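Local coordinates for protein transcriptional regulator, LYSR family (Neisseria meningitidis, PDB 4AB5) that probably controls transcription of methionine biosynthesis genes as a MetR-like, DNA-binding regulator, of which this chain is the regulatory domain, at residues I141-L146 with A154-W159; L10-E15 with N199-I204; D48-L53 with N70-Q75; K122-P127 with R173-D178. All blocks are in the same frame, centred on the assembly; numbering follows the deposited sequence.

Contact 1: residues I141-L146 with A154-W159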
# COMPACT_ATOMS: atom_id res chain seq x y z
N ILE B 141 2.75 1.73 -6.09
CA ILE B 141 3.42 2.99 -6.41
C ILE B 141 4.95 2.84 -6.46
O ILE B 141 5.60 3.46 -7.30
CB ILE B 141 2.93 4.17 -5.52
CG1 ILE B 141 3.23 3.94 -4.01
CG2 ILE B 141 1.44 4.46 -5.78
CD1 ILE B 141 3.00 5.15 -3.10
N ALA B 142 5.51 1.97 -5.59
CA ALA B 142 6.94 1.67 -5.54
C ALA B 142 7.32 0.74 -6.70
O ALA B 142 8.38 0.94 -7.29
CB ALA B 142 7.32 1.06 -4.21
N ILE B 143 6.45 -0.25 -7.06
CA ILE B 143 6.66 -1.14 -8.20
C ILE B 143 6.82 -0.32 -9.49
O ILE B 143 7.82 -0.50 -10.19
CB ILE B 143 5.57 -2.25 -8.33
CG1 ILE B 143 5.65 -3.25 -7.14
CG2 ILE B 143 5.69 -2.99 -9.70
CD1 ILE B 143 4.56 -4.32 -7.07
N ILE B 144 5.87 0.60 -9.76
CA ILE B 144 5.87 1.47 -10.94
C ILE B 144 7.12 2.33 -11.03
O ILE B 144 7.72 2.39 -12.10
CB ILE B 144 4.51 2.25 -11.09
CG1 ILE B 144 3.49 1.36 -11.83
CG2 ILE B 144 4.66 3.60 -11.83
CD1 ILE B 144 2.42 0.92 -11.02
N GLN B 145 7.55 2.94 -9.90
CA GLN B 145 8.77 3.78 -9.90
C GLN B 145 10.04 2.98 -10.14
O GLN B 145 10.95 3.49 -10.78
CB GLN B 145 8.89 4.65 -8.64
CG GLN B 145 7.83 5.74 -8.52
CD GLN B 145 7.72 6.65 -9.71
OE1 GLN B 145 8.71 7.08 -10.31
NE2 GLN B 145 6.50 7.01 -10.06
N LEU B 146 10.08 1.73 -9.67
CA LEU B 146 11.19 0.80 -9.88
C LEU B 146 11.24 0.36 -11.35
O LEU B 146 12.32 0.33 -11.95
CB LEU B 146 11.06 -0.41 -8.95
CG LEU B 146 11.45 -0.21 -7.48
CD1 LEU B 146 11.10 -1.43 -6.68
CD2 LEU B 146 12.92 0.11 -7.32
N ALA B 154 7.33 -5.76 -14.64
CA ALA B 154 6.25 -6.27 -13.78
C ALA B 154 5.02 -6.64 -14.58
O ALA B 154 4.90 -6.26 -15.74
CB ALA B 154 5.88 -5.24 -12.72
N ALA B 155 4.09 -7.39 -13.95
CA ALA B 155 2.79 -7.77 -14.49
C ALA B 155 1.74 -7.22 -13.53
O ALA B 155 1.75 -7.56 -12.34
CB ALA B 155 2.67 -9.28 -14.61
N LEU B 156 0.89 -6.33 -14.02
CA LEU B 156 -0.14 -5.71 -13.19
C LEU B 156 -1.47 -5.61 -13.94
O LEU B 156 -1.45 -5.60 -15.17
CB LEU B 156 0.31 -4.31 -12.72
CG LEU B 156 1.39 -4.25 -11.64
CD1 LEU B 156 1.92 -2.84 -11.50
CD2 LEU B 156 0.88 -4.76 -10.29
N PRO B 157 -2.63 -5.54 -13.24
CA PRO B 157 -3.91 -5.38 -13.96
C PRO B 157 -3.88 -4.10 -14.80
O PRO B 157 -3.26 -3.12 -14.39
CB PRO B 157 -4.94 -5.24 -12.84
CG PRO B 157 -4.30 -5.84 -11.64
CD PRO B 157 -2.85 -5.55 -11.77
N TYR B 158 -4.52 -4.12 -15.98
CA TYR B 158 -4.57 -2.96 -16.85
C TYR B 158 -5.15 -1.73 -16.12
O TYR B 158 -4.60 -0.63 -16.24
CB TYR B 158 -5.35 -3.27 -18.15
CG TYR B 158 -5.55 -2.06 -19.04
CD1 TYR B 158 -4.51 -1.54 -19.80
CD2 TYR B 158 -6.77 -1.38 -19.05
CE1 TYR B 158 -4.67 -0.39 -20.57
CE2 TYR B 158 -6.95 -0.23 -19.82
CZ TYR B 158 -5.90 0.25 -20.59
OH TYR B 158 -6.05 1.39 -21.35
N TRP B 159 -6.25 -1.92 -15.34
CA TRP B 159 -6.88 -0.83 -14.60
C TRP B 159 -5.94 -0.11 -13.60
O TRP B 159 -6.04 1.10 -13.46
CB TRP B 159 -8.21 -1.26 -13.95
CG TRP B 159 -8.10 -2.39 -12.98
CD1 TRP B 159 -8.33 -3.71 -13.24
CD2 TRP B 159 -7.75 -2.30 -11.59
NE1 TRP B 159 -8.14 -4.45 -12.10
CE2 TRP B 159 -7.76 -3.61 -11.08
CE3 TRP B 159 -7.42 -1.24 -10.73
CZ2 TRP B 159 -7.46 -3.89 -9.74
CZ3 TRP B 159 -7.11 -1.52 -9.41
CH2 TRP B 159 -7.14 -2.83 -8.93

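Contact 2: residues L10-E15 with N199-I204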
# COMPACT_ATOMS: atom_id res chain seq x y z
N LEU B 10 -19.14 -9.54 8.83
CA LEU B 10 -18.54 -9.68 7.52
C LEU B 10 -17.02 -9.52 7.66
O LEU B 10 -16.50 -8.41 7.59
CB LEU B 10 -19.18 -8.72 6.49
CG LEU B 10 -18.62 -8.66 5.05
CD1 LEU B 10 -18.33 -10.05 4.47
CD2 LEU B 10 -19.56 -7.91 4.15
N ARG B 11 -16.34 -10.65 7.93
CA ARG B 11 -14.89 -10.74 8.06
C ARG B 11 -14.40 -11.13 6.66
O ARG B 11 -14.70 -12.22 6.17
CB ARG B 11 -14.47 -11.77 9.13
CG ARG B 11 -15.00 -11.45 10.54
CD ARG B 11 -14.91 -12.63 11.49
NE ARG B 11 -15.80 -13.74 11.10
CZ ARG B 11 -15.75 -14.96 11.61
NH1 ARG B 11 -14.87 -15.26 12.56
NH2 ARG B 11 -16.58 -15.90 11.18
N ILE B 12 -13.75 -10.17 5.97
CA ILE B 12 -13.26 -10.34 4.60
C ILE B 12 -11.83 -10.89 4.58
O ILE B 12 -10.92 -10.24 5.07
CB ILE B 12 -13.43 -9.05 3.74
CG1 ILE B 12 -14.91 -8.58 3.70
CG2 ILE B 12 -12.92 -9.29 2.32
CD1 ILE B 12 -15.10 -7.13 3.87
N ALA B 13 -11.66 -12.09 4.00
CA ALA B 13 -10.36 -12.73 3.84
C ALA B 13 -9.85 -12.43 2.43
O ALA B 13 -10.53 -12.72 1.44
CB ALA B 13 -10.48 -14.23 4.06
N VAL B 14 -8.68 -11.76 2.36
CA VAL B 14 -8.06 -11.32 1.10
C VAL B 14 -6.54 -11.32 1.22
O VAL B 14 -5.99 -10.72 2.15
CB VAL B 14 -8.66 -9.97 0.60
CG1 VAL B 14 -8.59 -8.87 1.66
CG2 VAL B 14 -8.03 -9.51 -0.72
N GLU B 15 -5.87 -12.00 0.29
CA GLU B 15 -4.41 -12.06 0.26
C GLU B 15 -3.84 -11.32 -0.98
O GLU B 15 -2.62 -11.22 -1.11
CB GLU B 15 -3.91 -13.51 0.32
CG GLU B 15 -4.12 -14.22 1.65
CD GLU B 15 -3.61 -13.54 2.91
OE1 GLU B 15 -2.45 -13.04 2.91
OE2 GLU B 15 -4.35 -13.53 3.92
N ASN B 199 -24.45 -11.24 -0.13
CA ASN B 199 -24.84 -11.11 -1.52
C ASN B 199 -24.79 -9.66 -1.97
O ASN B 199 -24.31 -9.39 -3.08
CB ASN B 199 -26.22 -11.72 -1.74
CG ASN B 199 -26.27 -12.72 -2.85
OD1 ASN B 199 -26.91 -12.50 -3.88
ND2 ASN B 199 -25.48 -13.78 -2.75
N ASN B 200 -25.24 -8.73 -1.10
CA ASN B 200 -25.24 -7.31 -1.41
C ASN B 200 -23.82 -6.73 -1.44
O ASN B 200 -23.56 -5.81 -2.22
CB ASN B 200 -26.19 -6.54 -0.50
CG ASN B 200 -26.32 -5.09 -0.84
OD1 ASN B 200 -26.74 -4.69 -1.94
ND2 ASN B 200 -25.86 -4.27 0.07
N PHE B 201 -22.88 -7.29 -0.64
CA PHE B 201 -21.49 -6.84 -0.68
C PHE B 201 -20.85 -7.17 -2.04
O PHE B 201 -20.08 -6.37 -2.56
CB PHE B 201 -20.65 -7.43 0.47
CG PHE B 201 -19.26 -6.85 0.57
CD1 PHE B 201 -19.08 -5.49 0.82
CD2 PHE B 201 -18.14 -7.66 0.43
CE1 PHE B 201 -17.79 -4.96 0.92
CE2 PHE B 201 -16.85 -7.12 0.54
CZ PHE B 201 -16.68 -5.77 0.76
N CYS B 202 -21.21 -8.32 -2.62
CA CYS B 202 -20.73 -8.76 -3.92
C CYS B 202 -21.29 -7.92 -5.05
O CYS B 202 -20.56 -7.60 -5.99
CB CYS B 202 -20.99 -10.24 -4.14
SG CYS B 202 -20.26 -11.30 -2.87
N GLN B 203 -22.58 -7.53 -4.94
CA GLN B 203 -23.17 -6.66 -5.96
C GLN B 203 -22.62 -5.23 -5.90
O GLN B 203 -22.52 -4.60 -6.95
CB GLN B 203 -24.71 -6.75 -6.04
CG GLN B 203 -25.50 -6.21 -4.86
CD GLN B 203 -26.98 -6.48 -5.00
OE1 GLN B 203 -27.63 -6.02 -5.94
NE2 GLN B 203 -27.54 -7.23 -4.06
N ILE B 204 -22.16 -4.78 -4.70
CA ILE B 204 -21.50 -3.48 -4.49
C ILE B 204 -20.14 -3.52 -5.18
O ILE B 204 -19.83 -2.60 -5.94
CB ILE B 204 -21.43 -3.10 -2.98
CG1 ILE B 204 -22.82 -2.64 -2.45
CG2 ILE B 204 -20.36 -2.02 -2.69
CD1 ILE B 204 -22.98 -2.64 -0.86

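Contact 3: residues D48-L53 with N70-Q75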
# COMPACT_ATOMS: atom_id res chain seq x y z
N ASP B 48 -4.24 -19.70 0.99
CA ASP B 48 -5.62 -19.80 0.50
C ASP B 48 -6.65 -19.29 1.52
O ASP B 48 -6.78 -19.89 2.59
CB ASP B 48 -5.93 -21.25 0.08
CG ASP B 48 -7.18 -21.49 -0.76
OD1 ASP B 48 -7.91 -20.51 -1.05
OD2 ASP B 48 -7.42 -22.65 -1.15
N PRO B 49 -7.41 -18.20 1.20
CA PRO B 49 -8.43 -17.73 2.15
C PRO B 49 -9.69 -18.59 2.27
O PRO B 49 -10.50 -18.34 3.15
CB PRO B 49 -8.72 -16.30 1.68
CG PRO B 49 -8.40 -16.28 0.24
CD PRO B 49 -7.38 -17.36 -0.03
N VAL B 50 -9.85 -19.62 1.40
CA VAL B 50 -10.99 -20.54 1.41
C VAL B 50 -11.01 -21.36 2.73
O VAL B 50 -12.08 -21.64 3.28
CB VAL B 50 -11.05 -21.41 0.12
CG1 VAL B 50 -12.10 -22.52 0.23
CG2 VAL B 50 -11.32 -20.55 -1.11
N GLY B 51 -9.81 -21.71 3.21
CA GLY B 51 -9.63 -22.46 4.45
C GLY B 51 -10.23 -21.76 5.65
O GLY B 51 -10.88 -22.39 6.47
N LEU B 52 -10.03 -20.43 5.72
CA LEU B 52 -10.54 -19.57 6.79
C LEU B 52 -12.07 -19.62 6.89
O LEU B 52 -12.60 -19.54 8.00
CB LEU B 52 -10.09 -18.12 6.62
CG LEU B 52 -8.63 -17.74 6.93
CD1 LEU B 52 -8.35 -16.41 6.35
CD2 LEU B 52 -8.29 -17.73 8.43
N LEU B 53 -12.77 -19.77 5.74
CA LEU B 53 -14.24 -19.88 5.66
C LEU B 53 -14.70 -21.18 6.32
O LEU B 53 -15.60 -21.16 7.15
CB LEU B 53 -14.75 -19.85 4.20
CG LEU B 53 -14.48 -18.61 3.36
CD1 LEU B 53 -14.81 -18.86 1.91
CD2 LEU B 53 -15.28 -17.44 3.85
N ASN B 70 -16.53 -28.46 -1.46
CA ASN B 70 -17.67 -28.76 -0.60
C ASN B 70 -17.74 -27.82 0.60
O ASN B 70 -16.72 -27.53 1.23
CB ASN B 70 -17.61 -30.21 -0.16
CG ASN B 70 -18.88 -30.69 0.47
OD1 ASN B 70 -18.91 -31.04 1.65
ND2 ASN B 70 -19.95 -30.70 -0.30
N GLY B 71 -18.94 -27.32 0.88
CA GLY B 71 -19.19 -26.38 1.97
C GLY B 71 -18.83 -24.96 1.60
O GLY B 71 -18.81 -24.09 2.47
N ILE B 72 -18.57 -24.71 0.31
CA ILE B 72 -18.20 -23.41 -0.22
C ILE B 72 -18.90 -23.10 -1.55
O ILE B 72 -18.94 -23.95 -2.44
CB ILE B 72 -16.65 -23.17 -0.18
CG1 ILE B 72 -16.30 -22.22 0.96
CG2 ILE B 72 -16.09 -22.63 -1.48
CD1 ILE B 72 -15.43 -22.77 1.92
N SER B 73 -19.48 -21.89 -1.65
CA SER B 73 -20.14 -21.38 -2.85
C SER B 73 -19.41 -20.17 -3.41
O SER B 73 -18.94 -19.31 -2.66
CB SER B 73 -21.61 -21.06 -2.60
OG SER B 73 -22.28 -22.20 -2.09
N PHE B 74 -19.27 -20.14 -4.74
CA PHE B 74 -18.57 -19.09 -5.47
C PHE B 74 -19.51 -18.18 -6.19
O PHE B 74 -20.53 -18.63 -6.74
CB PHE B 74 -17.56 -19.68 -6.46
CG PHE B 74 -16.43 -20.40 -5.77
CD1 PHE B 74 -15.33 -19.69 -5.28
CD2 PHE B 74 -16.47 -21.77 -5.61
CE1 PHE B 74 -14.29 -20.36 -4.63
CE2 PHE B 74 -15.42 -22.45 -4.97
CZ PHE B 74 -14.34 -21.74 -4.49
N GLN B 75 -19.15 -16.90 -6.22
CA GLN B 75 -19.90 -15.85 -6.88
C GLN B 75 -18.93 -15.09 -7.78
O GLN B 75 -17.94 -14.54 -7.27
CB GLN B 75 -20.54 -14.92 -5.84
CG GLN B 75 -21.69 -14.09 -6.39
CD GLN B 75 -22.53 -13.43 -5.32
OE1 GLN B 75 -23.44 -12.66 -5.63
NE2 GLN B 75 -22.11 -13.48 -4.06

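Contact 4: residues K122-P127 with R173-D178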
# COMPACT_ATOMS: atom_id res chain seq x y z
N LYS B 122 2.62 -18.48 -12.00
CA LYS B 122 1.78 -19.68 -11.94
C LYS B 122 1.27 -20.19 -13.31
O LYS B 122 1.41 -21.38 -13.60
CB LYS B 122 0.61 -19.47 -10.94
CG LYS B 122 -0.44 -20.58 -10.91
CD LYS B 122 -1.29 -20.56 -9.64
CE LYS B 122 -2.53 -19.73 -9.78
NZ LYS B 122 -3.40 -19.82 -8.57
N LYS B 123 0.66 -19.30 -14.11
CA LYS B 123 0.04 -19.65 -15.39
C LYS B 123 0.97 -19.65 -16.60
O LYS B 123 0.57 -20.17 -17.64
CB LYS B 123 -1.14 -18.70 -15.69
CG LYS B 123 -2.32 -18.82 -14.72
CD LYS B 123 -3.20 -17.58 -14.79
CE LYS B 123 -4.65 -17.92 -14.56
NZ LYS B 123 -5.47 -16.71 -14.34
N ILE B 124 2.15 -19.02 -16.51
CA ILE B 124 3.04 -18.85 -17.67
C ILE B 124 4.49 -19.30 -17.48
O ILE B 124 5.01 -20.06 -18.30
CB ILE B 124 2.93 -17.37 -18.19
CG1 ILE B 124 1.45 -16.88 -18.30
CG2 ILE B 124 3.79 -17.10 -19.44
CD1 ILE B 124 0.94 -16.24 -19.64
N LEU B 125 5.15 -18.79 -16.44
CA LEU B 125 6.57 -18.99 -16.14
C LEU B 125 6.90 -20.37 -15.55
O LEU B 125 7.66 -21.11 -16.18
CB LEU B 125 7.04 -17.85 -15.19
CG LEU B 125 7.54 -16.51 -15.77
CD1 LEU B 125 6.81 -16.08 -17.04
CD2 LEU B 125 7.44 -15.42 -14.75
N ILE B 126 6.33 -20.71 -14.37
CA ILE B 126 6.53 -22.00 -13.68
C ILE B 126 6.33 -23.19 -14.65
O ILE B 126 7.27 -23.99 -14.76
CB ILE B 126 5.73 -22.14 -12.35
CG1 ILE B 126 6.15 -21.09 -11.30
CG2 ILE B 126 5.77 -23.58 -11.78
CD1 ILE B 126 5.11 -20.87 -10.34
N PRO B 127 5.20 -23.29 -15.44
CA PRO B 127 5.05 -24.42 -16.37
C PRO B 127 6.10 -24.52 -17.47
O PRO B 127 6.31 -25.61 -18.00
CB PRO B 127 3.64 -24.25 -16.94
CG PRO B 127 3.27 -22.86 -16.69
CD PRO B 127 3.98 -22.45 -15.44
N ARG B 173 2.42 -3.75 -22.27
CA ARG B 173 2.50 -4.73 -23.35
C ARG B 173 1.73 -6.00 -23.00
O ARG B 173 1.60 -6.36 -21.83
CB ARG B 173 3.96 -5.08 -23.69
CG ARG B 173 4.83 -3.91 -24.15
CD ARG B 173 4.38 -3.36 -25.49
NE ARG B 173 5.27 -2.32 -26.00
CZ ARG B 173 5.03 -1.02 -25.89
NH1 ARG B 173 3.95 -0.58 -25.24
NH2 ARG B 173 5.87 -0.14 -26.42
N GLN B 174 1.24 -6.68 -24.05
CA GLN B 174 0.50 -7.92 -23.92
C GLN B 174 1.42 -9.06 -23.48
O GLN B 174 2.49 -9.25 -24.06
CB GLN B 174 -0.19 -8.25 -25.24
CG GLN B 174 -1.06 -9.49 -25.19
CD GLN B 174 -1.94 -9.60 -26.39
OE1 GLN B 174 -1.49 -9.84 -27.51
NE2 GLN B 174 -3.22 -9.46 -26.16
N ILE B 175 1.01 -9.81 -22.45
CA ILE B 175 1.76 -10.96 -21.95
C ILE B 175 1.18 -12.18 -22.67
O ILE B 175 0.05 -12.57 -22.37
CB ILE B 175 1.66 -11.12 -20.40
CG1 ILE B 175 2.37 -9.97 -19.68
CG2 ILE B 175 2.22 -12.49 -19.95
CD1 ILE B 175 2.01 -9.85 -18.20
N THR B 176 1.95 -12.77 -23.62
CA THR B 176 1.56 -13.97 -24.37
C THR B 176 0.59 -13.66 -25.54
O THR B 176 -0.15 -12.68 -25.48
CB THR B 176 1.17 -15.11 -23.37
OG1 THR B 176 2.30 -15.94 -23.13
CG2 THR B 176 -0.07 -15.91 -23.76
N ALA B 177 0.65 -14.47 -26.61
CA ALA B 177 -0.21 -14.32 -27.80
C ALA B 177 -1.71 -14.40 -27.43
O ALA B 177 -2.52 -13.67 -28.01
CB ALA B 177 0.15 -15.38 -28.83
N ASP B 178 -2.05 -15.27 -26.45
CA ASP B 178 -3.40 -15.47 -25.92
C ASP B 178 -3.77 -14.41 -24.86
O ASP B 178 -4.94 -14.27 -24.52
CB ASP B 178 -3.52 -16.87 -25.31
CG ASP B 178 -3.33 -18.03 -26.28
OD1 ASP B 178 -3.30 -17.79 -27.51
OD2 ASP B 178 -3.24 -19.19 -25.81

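Contact 1: residues I141-L146 with A154-W159
Ile143 and Ile144 of the helix meet Ala154 and Leu156 of the strand through methyl groups alone. Ile143 CG2 touches two partners, 3.8 Å from Ala154 CB and 4.2 Å from Leu156 CD1. The same Leu156 CD1 is met by Ile144 CD1 at 3.8 Å, so one leucine methyl is shared by two consecutive isoleucines, whose side chains slant across it. No hydrogen bond joins the segments, and none is needed, since all four residues are buried and apolar.

Torsions decide which branch does the touching. In Ile143, with CG1 beside the backbone N (chi1 -67°), CG2 is left opposite that N and is the branch given to the strand. Ile144 sets off less directly, and the far end of its longer branch makes the contact. Alanine suits position 154 because the chains are nearest here, the CA atoms of Ile143 and Ala154 being 7.6 Å apart, and a single methyl is enough to meet Ile143 CG2, whereas Leu156 needs its length to reach both isoleucines. Along the strand Ala154 and Leu156 share one side, with Ala155 turned to the other. The helix axis runs at 135° to the strand, 10.1 Å away at closest approach, a distance spanned by these side chains.

Ile85 of strand 72-86 touches Ile144, Ala154 and Leu156, closing the cluster from within the sheet, where Ala154 and Leu156 bond to that strand's backbone. Tyr111 and Ile109 cover Ile143, and Val161 of helix 158-166 covers Leu156. Elsewhere on helix 140-148, Ile141 and Ala142 pack on Phe20 of the second subunit and Gln145 OE1 bonds to Arg31 of that subunit, placing the helix between its own sheet and the dimer partner.

Contact 2: residues L10-E15 with N199-I204
The Phe201 ring receives Leu10 CD2 over one face, while Ile12 CD1 comes at it obliquely. Leu10 CD2 sits 4.1 Å from the centroid of the Phe201 ring and 27° off its normal, the geometry of a CH-pi contact. It is displaced to the root of the ring, with Phe201 CG its nearest atom at 3.7 Å. Ile12 instead meets the far end: its CD1 is 3.7 Å from Phe201 CZ, and its CG1 lies 4.0 Å from Phe201 CE2. Strand residues two apart thus divide the ring between them, one at its base and one at its outer end. A third neighbour, Phe30 of helix 20-33, meets the ring edge-to-face.

Phenylalanine suits this place because it is long enough to bridge from helix to sheet, where even the nearest CA atoms, those of Leu10 and Phe201, are 9.2 Å apart. With CG anti to the helix backbone N (chi1 -172°), the ring extends from the helix to the strand. The leucine's branched end can lay a methyl on the ring face, the isoleucine's longer branch reaches the far end of the ring, and all three residues are buried.

Alternation along the strand turns Leu10 and Ile12 to the helix and Arg11, between them, elsewhere, where it forms a salt bridge with Asp59 and bonds to the carbonyl of His56. Strand 8-13 lies between the parallel strands 37-42 and 60-63, and helix 20-33 makes the beta-alpha-beta crossover to the first of these. Helix 196-212, near the end of the chain, packs beside that crossover helix on the alpha/beta core, as in the type 2 periplasmic-binding-protein fold of LysR regulatory domains.

Contact 3: residues D48-L53 with N70-Q75
Helix 50-54 belongs to the crossover connection between the parallel strands 37-42 and 60-63, and its Val50 and Leu53 hold Ile72, of strand 72-86. Ile72 CD1 is the focal atom, 3.7 Å from Val50 CG1 and 3.8 Å from Leu53 CB. One carbon further in, Ile72 CG1 is 3.8 Å from Leu53 CD1, and the leucine and isoleucine side chains cross at about a right angle. Val50 and Leu53, three residues apart, lie on the same side of the helix, so the slender CG1-CD1 arm of Ile72 can touch both. Val50 contributes the branch anti to its backbone N (chi1 171°).

The contact ties the crossover helix to one of the long strands of the mixed sheet; strand 72-86 in turn pairs antiparallel with strand 171-189, Ser73 bonding to Ile188. Val63 of strand 60-63 touches Val50 and also Phe74. Ahead of the turn that leads into the helix, Asp48 suits a capping place: its OD1 accepts from Val50 N at 3.2 Å. The bond is nearly straight at the hydrogen, 165°, but reaches the oxygen from well above the carboxylate plane.

Contact 4: residues K122-P127 with R173-D178
Ile124, in a wider pi-type turn of helix 119-125, faces Ile175 and Thr176 where strand 171-189 is interrupted, and the CA atoms of Ile124 and Thr176 are 8.4 Å apart. Ile124 carries the whole contact from the helix side. Its CD1 comes tip to tip with Thr176, 3.8 Å from Thr176 OG1 and 3.9 Å from Thr176 CB, and lies 4.0 Å from Ile175 CG2. The shorter branch adds a looser approach: Ile124 CG2 is 4.1 Å from the same Thr176 OG1. These are van der Waals contacts, and no hydrogen bond crosses.

Ile175 turns inward and is buried; its CG1 lies beside the backbone N (chi1 -67°), which leaves the CG2 methyl, anti to that N, to meet Ile124. Thr176 is partly exposed, and a small side chain whose carbon can pack on Ile124 while its hydroxyl tolerates the margin suits the place. At Thr176 the chain takes a positive phi of 80° as it leaves the strand. That turn lies in the second alpha/beta subdomain, beside the short strand 97-98, to whose Trp98 both Gln174 and Thr176 bond through their backbones. Leu180, beyond the interruption, touches Ile124 and Ile175, and Leu120 of the helix also reaches Ile175. The exposed Lys123 adds a polar tie between the same elements: its NZ forms a salt bridge with Asp119, one turn earlier, and a hydrogen bond to the carbonyl of Gln181 in strand 171-189.

How the contacts relate
Contacts 2 and 3 lie on one side of the chain's centre and contact 1 on the opposite side, its centre about 17 Å from that of contact 4. All four reach the same mixed sheet. Contacts 2 and 3 meet directly: Ala13 packs on Pro49 and Leu52, on the strand face turned from Phe201, so helices lie over both faces there. Contacts 1 and 4 join through Ala155 and Ile175. Contacts 1, 2 and 3 are buried, whereas contact 4 is only partly so. Methyls alone make contact 1, aliphatic carbons of both kinds, methyl and methylene, make contact 3, an aromatic ring centres contact 2, and only contact 4 brings a hydroxyl into the first shell.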